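Can2 (Sulfobacillus thermosulfidooxidans, PDB 7BDV) acts as a CRISPR ancillary nuclease of dual specificity that binds cyclic tetra-adenylate (cA4) through its CARF domains and potentiates type III CRISPR defence. Local coordinates at residues 68-73 and 98-104; 122-126 and 135-139; 166-170 and 212-216; 257-263 and 278-283. All blocks are in the same frame, centred on the assembly; numbering follows the deposited sequence.

Interaction 1: residues 68-73 and 98-104; sequences VHPYQY and TKIMALA. With nucleotides of chain E.
This contact builds one side of the cA4 pocket of the CARF domain, where the loop after strand 62-67 crosses the start of helix 99-111. Val68, extended (phi/psi -138/158), puts CG2 4.0 Å from CE of Met101, a selenomethionine. His69 turns away, and its ND1 accepts from Tyr71 N at 3.1 Å, tightening the turn. Pro70 (-61/-22) brings its carbonyl to the helix start: Thr98 OG1 donates to Pro70 O at 2.7 Å. The same hydroxyl, held by a p rotamer, N-caps the helix, accepting from Met101 N at 3.1 Å. Tyr71 lies with its CA 5.7 Å from that of Ile100; its m rotamer brings CE1 within 4.0 Å of Thr98 CG2. Ile100 CG2 packs 3.6 Å from Gln72 N. Tyr73 (chi1 t) opens helix 73-86 and extends its ring along helix 99-111, CE1 3.9 Å from Leu103 CB and CD1 4.0 Å from Ala104 CB. At the subunit interface, Leu103 packs on Leu103 of the second subunit. The helix N terminus faces nucleotide A4 of chain E: Lys99 N donates to OP1 of A4 at 2.9 Å, and Lys99 NZ reaches OP2 of A4 at 2.8 Å.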
# COMPACT_ATOMS: atom_id res chain seq x y z
N VAL A 68 3.10 1.20 -27.32
CA VAL A 68 2.37 2.49 -27.43
C VAL A 68 2.86 3.41 -26.31
O VAL A 68 3.37 2.89 -25.32
CB VAL A 68 0.84 2.30 -27.36
CG1 VAL A 68 0.32 1.38 -28.45
CG2 VAL A 68 0.38 1.81 -26.01
N HIS A 69 2.70 4.72 -26.46
CA HIS A 69 3.07 5.72 -25.43
C HIS A 69 1.88 5.85 -24.48
O HIS A 69 0.73 5.89 -24.91
CB HIS A 69 3.52 7.07 -26.04
CG HIS A 69 4.12 7.99 -25.03
ND1 HIS A 69 3.35 8.86 -24.26
CD2 HIS A 69 5.41 8.15 -24.61
CE1 HIS A 69 4.13 9.53 -23.43
NE2 HIS A 69 5.40 9.10 -23.61
N PRO A 70 2.08 5.90 -23.16
CA PRO A 70 0.96 6.01 -22.24
C PRO A 70 0.09 7.27 -22.40
O PRO A 70 -1.05 7.21 -22.02
CB PRO A 70 1.64 5.94 -20.86
CG PRO A 70 3.06 6.39 -21.10
CD PRO A 70 3.37 5.83 -22.47
N TYR A 71 0.60 8.36 -22.99
CA TYR A 71 -0.08 9.69 -22.96
C TYR A 71 -0.16 10.32 -24.34
O TYR A 71 -0.13 11.56 -24.40
CB TYR A 71 0.64 10.61 -21.97
CG TYR A 71 0.64 10.07 -20.57
CD1 TYR A 71 -0.52 10.04 -19.82
CD2 TYR A 71 1.79 9.56 -19.99
CE1 TYR A 71 -0.53 9.53 -18.53
CE2 TYR A 71 1.79 9.03 -18.71
CZ TYR A 71 0.62 9.01 -17.98
OH TYR A 71 0.60 8.50 -16.71
N GLN A 72 -0.31 9.50 -25.40
CA GLN A 72 -0.37 9.99 -26.81
C GLN A 72 -1.65 9.49 -27.49
O GLN A 72 -1.59 8.41 -28.07
CB GLN A 72 0.88 9.54 -27.57
CG GLN A 72 2.04 10.52 -27.48
CD GLN A 72 3.32 9.93 -28.05
OE1 GLN A 72 3.31 9.12 -28.98
NE2 GLN A 72 4.45 10.32 -27.48
N TYR A 73 -2.73 10.26 -27.43
CA TYR A 73 -4.08 9.89 -27.92
C TYR A 73 -4.01 9.47 -29.39
O TYR A 73 -4.38 8.30 -29.69
CB TYR A 73 -5.04 11.07 -27.76
CG TYR A 73 -6.49 10.74 -28.02
CD1 TYR A 73 -7.21 9.93 -27.16
CD2 TYR A 73 -7.15 11.25 -29.13
CE1 TYR A 73 -8.54 9.63 -27.40
CE2 TYR A 73 -8.48 10.97 -29.38
CZ TYR A 73 -9.19 10.18 -28.49
OH TYR A 73 -10.50 9.91 -28.75
N THR A 98 -3.65 3.50 -19.23
CA THR A 98 -4.04 4.86 -18.80
C THR A 98 -5.41 5.12 -19.38
O THR A 98 -5.83 4.39 -20.29
CB THR A 98 -3.02 5.90 -19.25
OG1 THR A 98 -2.95 5.85 -20.69
CG2 THR A 98 -1.65 5.66 -18.67
N LYS A 99 -6.08 6.17 -18.92
CA LYS A 99 -7.31 6.64 -19.59
C LYS A 99 -7.01 7.08 -21.03
O LYS A 99 -7.88 6.90 -21.85
CB LYS A 99 -7.99 7.72 -18.75
CG LYS A 99 -8.54 7.15 -17.46
CD LYS A 99 -9.31 8.16 -16.71
CE LYS A 99 -9.95 7.51 -15.51
NZ LYS A 99 -9.07 7.70 -14.35
N ILE A 100 -5.85 7.64 -21.34
CA ILE A 100 -5.51 8.08 -22.73
C ILE A 100 -5.48 6.83 -23.62
O ILE A 100 -6.13 6.81 -24.64
CB ILE A 100 -4.20 8.89 -22.76
CG1 ILE A 100 -4.26 10.21 -21.98
CG2 ILE A 100 -3.72 9.09 -24.18
CD1 ILE A 100 -5.59 10.91 -21.99
N MSE A 101 -4.75 5.79 -23.21
CA MSE A 101 -4.67 4.54 -23.97
C MSE A 101 -6.08 4.01 -24.20
O MSE A 101 -6.47 3.69 -25.33
CB MSE A 101 -3.82 3.52 -23.19
CG MSE A 101 -2.33 3.85 -23.10
SE MSE A 101 -1.29 2.77 -21.86
CE MSE A 101 -1.57 0.92 -22.67
N ALA A 102 -6.84 3.90 -23.10
CA ALA A 102 -8.15 3.31 -23.12
C ALA A 102 -9.10 4.15 -23.97
O ALA A 102 -9.85 3.55 -24.73
CB ALA A 102 -8.69 3.12 -21.72
N LEU A 103 -9.12 5.49 -23.82
CA LEU A 103 -10.02 6.35 -24.63
C LEU A 103 -9.70 6.19 -26.13
O LEU A 103 -10.64 6.11 -26.93
CB LEU A 103 -9.85 7.82 -24.22
CG LEU A 103 -10.42 8.19 -22.84
CD1 LEU A 103 -9.89 9.54 -22.39
CD2 LEU A 103 -11.93 8.22 -22.87
N ALA A 104 -8.43 6.15 -26.50
CA ALA A 104 -7.97 6.05 -27.90
C ALA A 104 -8.50 4.76 -28.51
O ALA A 104 -9.10 4.81 -29.60
CB ALA A 104 -6.46 6.12 -27.94
P A E 4 -5.48 7.02 -15.16
OP1 A E 4 -5.29 7.61 -16.51
OP2 A E 4 -6.64 6.40 -14.47
O5' A E 4 -4.36 5.88 -15.32
C5' A E 4 -4.15 4.92 -14.32
C4' A E 4 -3.73 3.65 -15.04
O4' A E 4 -2.59 3.95 -15.91
C3' A E 4 -3.28 2.53 -14.11
O3' A E 4 -3.87 1.32 -14.60
C2' A E 4 -1.76 2.59 -14.24
O2' A E 4 -1.10 1.40 -13.86
C1' A E 4 -1.62 2.95 -15.72
N9 A E 4 -0.34 3.48 -16.11
C8 A E 4 0.38 4.52 -15.50
N7 A E 4 1.52 4.77 -16.13
C5 A E 4 1.56 3.84 -17.17
C6 A E 4 2.52 3.57 -18.17
N6 A E 4 3.66 4.25 -18.27
N1 A E 4 2.28 2.56 -19.06
C2 A E 4 1.14 1.87 -18.91
N3 A E 4 0.16 2.04 -18.02
C4 A E 4 0.44 3.04 -17.16

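Interaction 2: residues 122-126 and 135-139; sequences DSQRI and ERLGD
A beta hairpin formed by strands 125-128 and 134-136 starts here, with a G1 beta bulge at its entrance: Gln124, in left-handed backbone conformation (phi/psi 60/46), and Arg125 both face Asp120 on the preceding strand. The segments run antiparallel. Ile126 and Glu135 form a hydrogen-bonded pair (CA-CA 5.3 Å), with Ile126 N to Glu135 O at 2.9 Å and Glu135 N to Ile126 O at 3.1 Å. Arg125 and Arg136 follow as a non-hydrogen-bonded pair with CA atoms 4.6 Å apart, and Leu137 N then donates to Gln124 O at 2.9 Å, nearly linear at 178°. This hairpin completes one border of the CARF sheet, strand 134-136 being outermost within the chain. Leu137 (chi1 m, chi2 t) sets CD2 3.6 Å from Ile126 CG1, and helix 23-31 packs on Leu137 through Ile27. Arg136 (chi1 t, chi2 p) folds back so that one face of its guanidinium lies over Gln124 CB, 3.7 Å from NH1 of Arg136. Gln124 NE2 is bonded to Ser121 O, while Gln124 OE1 accepts from a water at 2.7 Å; that water weakly accepts from Arg136 NH1 at 3.0 Å. Arg125 NE donates to Ser123 OG at 3.2 Å, and Ser123 OG also bonds Asp120.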
# COMPACT_ATOMS: atom_id res chain seq x y z
N ASP A 122 -15.46 -5.81 -8.54
CA ASP A 122 -16.40 -5.54 -7.42
C ASP A 122 -17.59 -6.50 -7.53
O ASP A 122 -17.84 -7.24 -6.56
CB ASP A 122 -16.86 -4.08 -7.38
N SER A 123 -18.30 -6.49 -8.66
CA SER A 123 -19.50 -7.31 -8.93
C SER A 123 -19.12 -8.65 -9.60
O SER A 123 -20.02 -9.48 -9.83
CB SER A 123 -20.50 -6.54 -9.75
OG SER A 123 -20.10 -6.46 -11.11
N GLN A 124 -17.85 -8.86 -9.91
CA GLN A 124 -17.36 -10.10 -10.56
C GLN A 124 -18.05 -10.31 -11.90
O GLN A 124 -18.49 -11.44 -12.16
CB GLN A 124 -17.54 -11.29 -9.62
CG GLN A 124 -16.46 -11.33 -8.55
CD GLN A 124 -15.11 -11.46 -9.22
OE1 GLN A 124 -14.83 -12.47 -9.89
NE2 GLN A 124 -14.27 -10.43 -9.07
N ARG A 125 -18.13 -9.25 -12.70
CA ARG A 125 -18.81 -9.30 -14.02
C ARG A 125 -17.87 -8.80 -15.11
O ARG A 125 -17.05 -7.93 -14.84
CB ARG A 125 -20.11 -8.50 -13.99
CG ARG A 125 -21.15 -9.02 -13.00
CD ARG A 125 -22.54 -8.46 -13.26
NE ARG A 125 -22.53 -7.01 -13.07
CZ ARG A 125 -23.23 -6.12 -13.78
NH1 ARG A 125 -24.03 -6.50 -14.76
NH2 ARG A 125 -23.10 -4.83 -13.49
N ILE A 126 -18.02 -9.37 -16.29
CA ILE A 126 -17.58 -8.79 -17.59
C ILE A 126 -18.72 -7.91 -18.08
O ILE A 126 -19.79 -8.44 -18.32
CB ILE A 126 -17.24 -9.89 -18.59
CG1 ILE A 126 -16.03 -10.71 -18.13
CG2 ILE A 126 -17.03 -9.31 -19.96
CD1 ILE A 126 -15.88 -12.03 -18.85
N GLU A 135 -21.95 -10.57 -17.94
CA GLU A 135 -21.79 -12.02 -17.68
C GLU A 135 -21.05 -12.17 -16.36
O GLU A 135 -20.15 -11.36 -16.10
CB GLU A 135 -21.03 -12.65 -18.85
CG GLU A 135 -20.96 -14.16 -18.83
CD GLU A 135 -19.92 -14.73 -19.79
OE1 GLU A 135 -19.33 -13.93 -20.55
OE2 GLU A 135 -19.71 -15.96 -19.78
N ARG A 136 -21.45 -13.13 -15.52
CA ARG A 136 -20.72 -13.48 -14.29
C ARG A 136 -19.37 -14.05 -14.74
O ARG A 136 -19.38 -14.77 -15.74
CB ARG A 136 -21.54 -14.44 -13.42
CG ARG A 136 -21.16 -14.55 -11.94
CD ARG A 136 -21.18 -13.25 -11.14
NE ARG A 136 -21.03 -13.41 -9.70
CZ ARG A 136 -20.05 -14.06 -9.06
NH1 ARG A 136 -19.09 -14.70 -9.72
NH2 ARG A 136 -20.04 -14.08 -7.73
N LEU A 137 -18.28 -13.65 -14.07
CA LEU A 137 -16.95 -14.29 -14.21
C LEU A 137 -17.02 -15.68 -13.58
O LEU A 137 -17.78 -15.84 -12.59
CB LEU A 137 -15.91 -13.45 -13.47
CG LEU A 137 -15.43 -12.16 -14.13
CD1 LEU A 137 -14.66 -11.29 -13.16
CD2 LEU A 137 -14.57 -12.50 -15.32
N GLY A 138 -16.26 -16.64 -14.09
CA GLY A 138 -16.01 -17.91 -13.37
C GLY A 138 -14.92 -17.74 -12.32
O GLY A 138 -14.59 -16.57 -11.99
N ASP A 139 -14.35 -18.84 -11.84
CA ASP A 139 -13.20 -18.84 -10.91
C ASP A 139 -12.14 -19.82 -11.41
O ASP A 139 -11.70 -20.66 -10.66
CB ASP A 139 -13.68 -19.18 -9.48
O HOH W 1 -16.18 -14.73 -9.16

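Interaction 3: residues 166-170 and 212-216; sequences TWREV and KANLI
Leu215, just beyond the Schellman motif that ends helix 205-212, lies at the apolar centre of this contact. Its side chain (chi1 m, chi2 t) sends CD2 over one face of the Trp167 indole in a CH-pi contact, 3.6 Å from the centroid of the six-membered ring and 17° off its normal; the closest atom pair is Leu215 CD2 to Trp167 CE2 at 3.4 Å. Val170, three residues after Trp167 and about one helical turn on, completes the apolar group beside Leu215 and Ala213: its t rotamer puts CG1 3.8 Å from Leu215 CD1 and CG2 3.4 Å from Ala213 CB. Trp167 and Ala213 are the closest backbone pair, with CA atoms 6.3 Å apart. Helix 231-254 packs against the same group, Ala233 and Phe236 touching both Trp167 and Leu215, so the contact joins the start of helix 168-176 and the end of helix 205-212 to that long helix. It lies about 36 Å from the bound nucleic acid at its nearest atom and is structural packing. At the end of helix 205-212 the backbone turns sharply: Ala213 remains near helical angles (-74/-13), Asn214 takes positive phi (63/43), and Leu215 returns to negative phi (-93/-37). Asn214 O bonds to Thr229 beside strand 226-228. The m rotamer of Trp167 carries the indole edge to the helix end, where NE1 of Trp167 donates to Ala213 O at 3.0 Å.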
# COMPACT_ATOMS: atom_id res chain seq x y z
N THR A 166 -3.16 -35.61 19.24
CA THR A 166 -4.25 -35.57 20.26
C THR A 166 -4.87 -34.15 20.32
O THR A 166 -6.06 -34.05 20.66
CB THR A 166 -3.73 -36.00 21.63
N TRP A 167 -4.13 -33.11 19.90
CA TRP A 167 -4.25 -31.71 20.38
C TRP A 167 -5.37 -30.92 19.73
O TRP A 167 -5.54 -29.79 20.17
CB TRP A 167 -2.95 -30.95 20.12
CG TRP A 167 -1.77 -31.58 20.78
CD1 TRP A 167 -1.78 -32.45 21.83
CD2 TRP A 167 -0.39 -31.40 20.42
NE1 TRP A 167 -0.51 -32.80 22.17
CE2 TRP A 167 0.37 -32.18 21.32
CE3 TRP A 167 0.27 -30.64 19.45
CZ2 TRP A 167 1.76 -32.23 21.27
CZ3 TRP A 167 1.64 -30.70 19.40
CH2 TRP A 167 2.37 -31.48 20.29
N ARG A 168 -6.10 -31.48 18.76
CA ARG A 168 -7.30 -30.85 18.15
C ARG A 168 -8.32 -30.49 19.25
O ARG A 168 -8.93 -29.39 19.16
CB ARG A 168 -7.91 -31.78 17.10
N GLU A 169 -8.52 -31.37 20.23
CA GLU A 169 -9.45 -31.14 21.37
C GLU A 169 -9.01 -29.89 22.13
O GLU A 169 -9.90 -29.11 22.52
CB GLU A 169 -9.51 -32.35 22.31
N VAL A 170 -7.70 -29.72 22.33
CA VAL A 170 -7.12 -28.58 23.11
C VAL A 170 -7.38 -27.29 22.34
O VAL A 170 -7.84 -26.30 22.96
CB VAL A 170 -5.62 -28.79 23.39
CG1 VAL A 170 -5.05 -27.65 24.21
CG2 VAL A 170 -5.35 -30.11 24.09
N LYS A 212 -2.85 -33.68 30.53
CA LYS A 212 -3.65 -34.78 29.90
C LYS A 212 -3.35 -34.85 28.40
O LYS A 212 -3.26 -35.98 27.87
CB LYS A 212 -5.15 -34.58 30.11
N ALA A 213 -3.21 -33.71 27.73
CA ALA A 213 -2.90 -33.61 26.28
C ALA A 213 -1.44 -33.96 26.01
O ALA A 213 -1.09 -34.11 24.84
CB ALA A 213 -3.21 -32.23 25.77
N ASN A 214 -0.60 -34.03 27.06
CA ASN A 214 0.87 -34.27 26.95
C ASN A 214 1.51 -33.11 26.18
O ASN A 214 2.38 -33.36 25.32
CB ASN A 214 1.16 -35.64 26.31
CG ASN A 214 2.63 -35.98 26.33
OD1 ASN A 214 3.27 -35.91 27.39
ND2 ASN A 214 3.20 -36.30 25.17
N LEU A 215 1.12 -31.87 26.48
CA LEU A 215 1.75 -30.64 25.92
C LEU A 215 2.84 -30.15 26.86
O LEU A 215 3.85 -29.60 26.37
CB LEU A 215 0.66 -29.57 25.74
CG LEU A 215 -0.18 -29.68 24.48
CD1 LEU A 215 -1.41 -28.79 24.56
CD2 LEU A 215 0.62 -29.35 23.24
N ILE A 216 2.61 -30.28 28.17
CA ILE A 216 3.60 -30.02 29.25
C ILE A 216 3.80 -31.32 30.04
O ILE A 216 2.89 -32.15 30.07
CB ILE A 216 3.16 -28.86 30.15
CG1 ILE A 216 1.96 -29.23 31.03
CG2 ILE A 216 2.92 -27.61 29.32
CD1 ILE A 216 1.58 -28.16 32.05

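Interaction 4: residues 257-263 and 278-283; sequences YPIKNLT and DVVFLY
Within the PD-(D/E)XK-type nuclease domain, residues 260-263, leading into strand 262-269, pair antiparallel with strand 279-283 across a beta bulge. Two hydrogen-bonded pairs define the backbone ladder. Lys260 N donates to Leu282 O, and Leu282 N to Lys260 O, both at 2.8 Å; Thr263 N donates to Val280 O at 2.9 Å, and Val280 N to Thr263 O at 3.0 Å. Between them the register slips by one residue, absorbed by Asn261 with positive phi (59/38), while Leu262 and Phe281 bring their CA atoms to 4.4 Å. Ahead of Lys260, Pro258 centres an inverse gamma turn closed by Ile259 N to Tyr257 O at 2.8 Å.

Apolar packing joins Ile259, Leu262, Val279, Phe281 and Tyr283. Ile259 CG2 lies 3.7 Å from Phe281 CB, with Ile259 CD1 over one face of the Phe281 ring (chi1 p). Leu262 CD1 touches Val279 CG1 at 3.8 Å, and Tyr283 (chi1 t) lays CE1 3.6 Å from Pro258 CD. Helices 231-254 and 356-365 pack on this group.

The polar ends find partners beyond the two segments. Lys260 NZ bonds Leu141 O and Asp139 O; Asp278 OD2 accepts from Cys292 N and Lys293 N near Glu291, a D...ExK arrangement consistent with the nuclease signature. At the bulge, Thr263 OG1 donates to Asn261 O at 2.8 Å.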
# COMPACT_ATOMS: atom_id res chain seq x y z
N TYR A 257 -18.86 -22.53 0.70
CA TYR A 257 -18.38 -21.40 -0.12
C TYR A 257 -17.17 -21.87 -0.93
O TYR A 257 -16.30 -22.57 -0.41
CB TYR A 257 -18.03 -20.20 0.76
CG TYR A 257 -19.19 -19.65 1.55
CD1 TYR A 257 -19.62 -20.27 2.71
CD2 TYR A 257 -19.79 -18.46 1.21
CE1 TYR A 257 -20.66 -19.76 3.48
CE2 TYR A 257 -20.82 -17.92 1.96
CZ TYR A 257 -21.27 -18.58 3.09
OH TYR A 257 -22.33 -18.10 3.82
N PRO A 258 -17.10 -21.50 -2.23
CA PRO A 258 -16.01 -21.93 -3.12
C PRO A 258 -14.69 -21.18 -2.89
O PRO A 258 -14.22 -20.47 -3.72
CB PRO A 258 -16.58 -21.60 -4.51
CG PRO A 258 -17.40 -20.35 -4.26
CD PRO A 258 -18.06 -20.63 -2.92
N ILE A 259 -14.11 -21.33 -1.70
CA ILE A 259 -12.73 -20.90 -1.37
C ILE A 259 -11.78 -21.80 -2.18
O ILE A 259 -11.98 -22.99 -2.13
CB ILE A 259 -12.54 -21.03 0.15
CG1 ILE A 259 -13.20 -19.83 0.87
CG2 ILE A 259 -11.09 -21.19 0.50
CD1 ILE A 259 -13.13 -19.91 2.37
N LYS A 260 -10.79 -21.23 -2.87
CA LYS A 260 -9.86 -21.99 -3.77
C LYS A 260 -8.42 -21.89 -3.26
O LYS A 260 -8.02 -20.79 -2.79
CB LYS A 260 -9.94 -21.42 -5.19
CG LYS A 260 -11.01 -22.03 -6.08
CD LYS A 260 -10.76 -21.75 -7.54
CE LYS A 260 -9.53 -22.45 -8.10
NZ LYS A 260 -9.23 -21.94 -9.45
N ASN A 261 -7.66 -22.98 -3.38
CA ASN A 261 -6.18 -23.01 -3.17
C ASN A 261 -5.84 -22.56 -1.74
O ASN A 261 -4.83 -21.85 -1.55
CB ASN A 261 -5.46 -22.15 -4.20
CG ASN A 261 -5.66 -22.60 -5.63
OD1 ASN A 261 -5.72 -21.78 -6.56
ND2 ASN A 261 -5.75 -23.90 -5.85
N LEU A 262 -6.65 -22.95 -0.76
CA LEU A 262 -6.42 -22.64 0.68
C LEU A 262 -5.08 -23.23 1.07
O LEU A 262 -4.91 -24.46 0.93
CB LEU A 262 -7.55 -23.24 1.50
CG LEU A 262 -7.47 -23.03 3.00
CD1 LEU A 262 -7.42 -21.55 3.37
CD2 LEU A 262 -8.64 -23.70 3.70
N THR A 263 -4.16 -22.40 1.54
CA THR A 263 -2.77 -22.79 1.90
C THR A 263 -2.42 -22.16 3.25
O THR A 263 -2.90 -21.04 3.53
CB THR A 263 -1.80 -22.37 0.79
OG1 THR A 263 -2.33 -22.68 -0.50
CG2 THR A 263 -0.46 -23.06 0.89
N ASP A 278 0.68 -16.40 6.63
CA ASP A 278 0.11 -17.39 7.57
C ASP A 278 -0.93 -18.25 6.83
O ASP A 278 -0.82 -19.48 6.88
CB ASP A 278 -0.48 -16.73 8.82
CG ASP A 278 0.49 -15.89 9.63
OD1 ASP A 278 1.72 -16.10 9.50
OD2 ASP A 278 0.01 -14.98 10.35
N VAL A 279 -1.95 -17.63 6.24
CA VAL A 279 -3.05 -18.34 5.52
C VAL A 279 -3.42 -17.52 4.29
O VAL A 279 -3.59 -16.29 4.44
CB VAL A 279 -4.30 -18.55 6.40
CG1 VAL A 279 -5.34 -19.40 5.70
CG2 VAL A 279 -3.96 -19.16 7.75
N VAL A 280 -3.52 -18.16 3.13
CA VAL A 280 -3.92 -17.50 1.85
C VAL A 280 -4.95 -18.39 1.15
O VAL A 280 -4.90 -19.62 1.33
CB VAL A 280 -2.70 -17.18 0.95
CG1 VAL A 280 -1.57 -16.54 1.75
CG2 VAL A 280 -2.21 -18.39 0.20
N PHE A 281 -5.90 -17.78 0.47
CA PHE A 281 -6.84 -18.46 -0.45
C PHE A 281 -7.29 -17.44 -1.49
O PHE A 281 -7.09 -16.19 -1.29
CB PHE A 281 -8.04 -19.07 0.28
CG PHE A 281 -8.84 -18.13 1.15
CD1 PHE A 281 -8.41 -17.80 2.43
CD2 PHE A 281 -10.00 -17.56 0.68
CE1 PHE A 281 -9.15 -16.92 3.21
CE2 PHE A 281 -10.75 -16.69 1.48
CZ PHE A 281 -10.32 -16.38 2.74
N LEU A 282 -7.91 -17.97 -2.53
CA LEU A 282 -8.63 -17.20 -3.56
C LEU A 282 -10.12 -17.36 -3.30
O LEU A 282 -10.59 -18.48 -3.01
CB LEU A 282 -8.29 -17.71 -4.96
CG LEU A 282 -7.01 -17.19 -5.58
CD1 LEU A 282 -6.79 -17.85 -6.93
CD2 LEU A 282 -7.04 -15.69 -5.74
N TYR A 283 -10.85 -16.28 -3.46
CA TYR A 283 -12.33 -16.28 -3.43
C TYR A 283 -12.80 -15.16 -4.33
O TYR A 283 -12.38 -14.03 -4.09
CB TYR A 283 -12.84 -16.06 -2.00
CG TYR A 283 -14.33 -16.21 -1.87
CD1 TYR A 283 -14.88 -17.46 -1.97
CD2 TYR A 283 -15.18 -15.13 -1.67
CE1 TYR A 283 -16.24 -17.65 -1.88
CE2 TYR A 283 -16.55 -15.30 -1.57
CZ TYR A 283 -17.08 -16.57 -1.68
OH TYR A 283 -18.42 -16.80 -1.61

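The four contacts follow one another in series along the chain, none nesting in or crossing another. Interaction 1 closes the 25-residue step from the loop after strand 62-67, through helix 73-86 and strand 90-93, to helix 99-111. Interaction 2 closes a short hairpin at the border of the same CARF sheet, its centre about 26 Å from that of interaction 1. Interaction 3 spans 42 residues of mostly helical chain and lies on the opposite side of the chain's centre from both. Interaction 4 closes the last loop, inside the nuclease domain. Interactions 2 and 4 are the only pair that touch: Lys260 NZ lies 3.0 Å from Asp139 O, a probable hydrogen bond, tying the CARF and nuclease parts together.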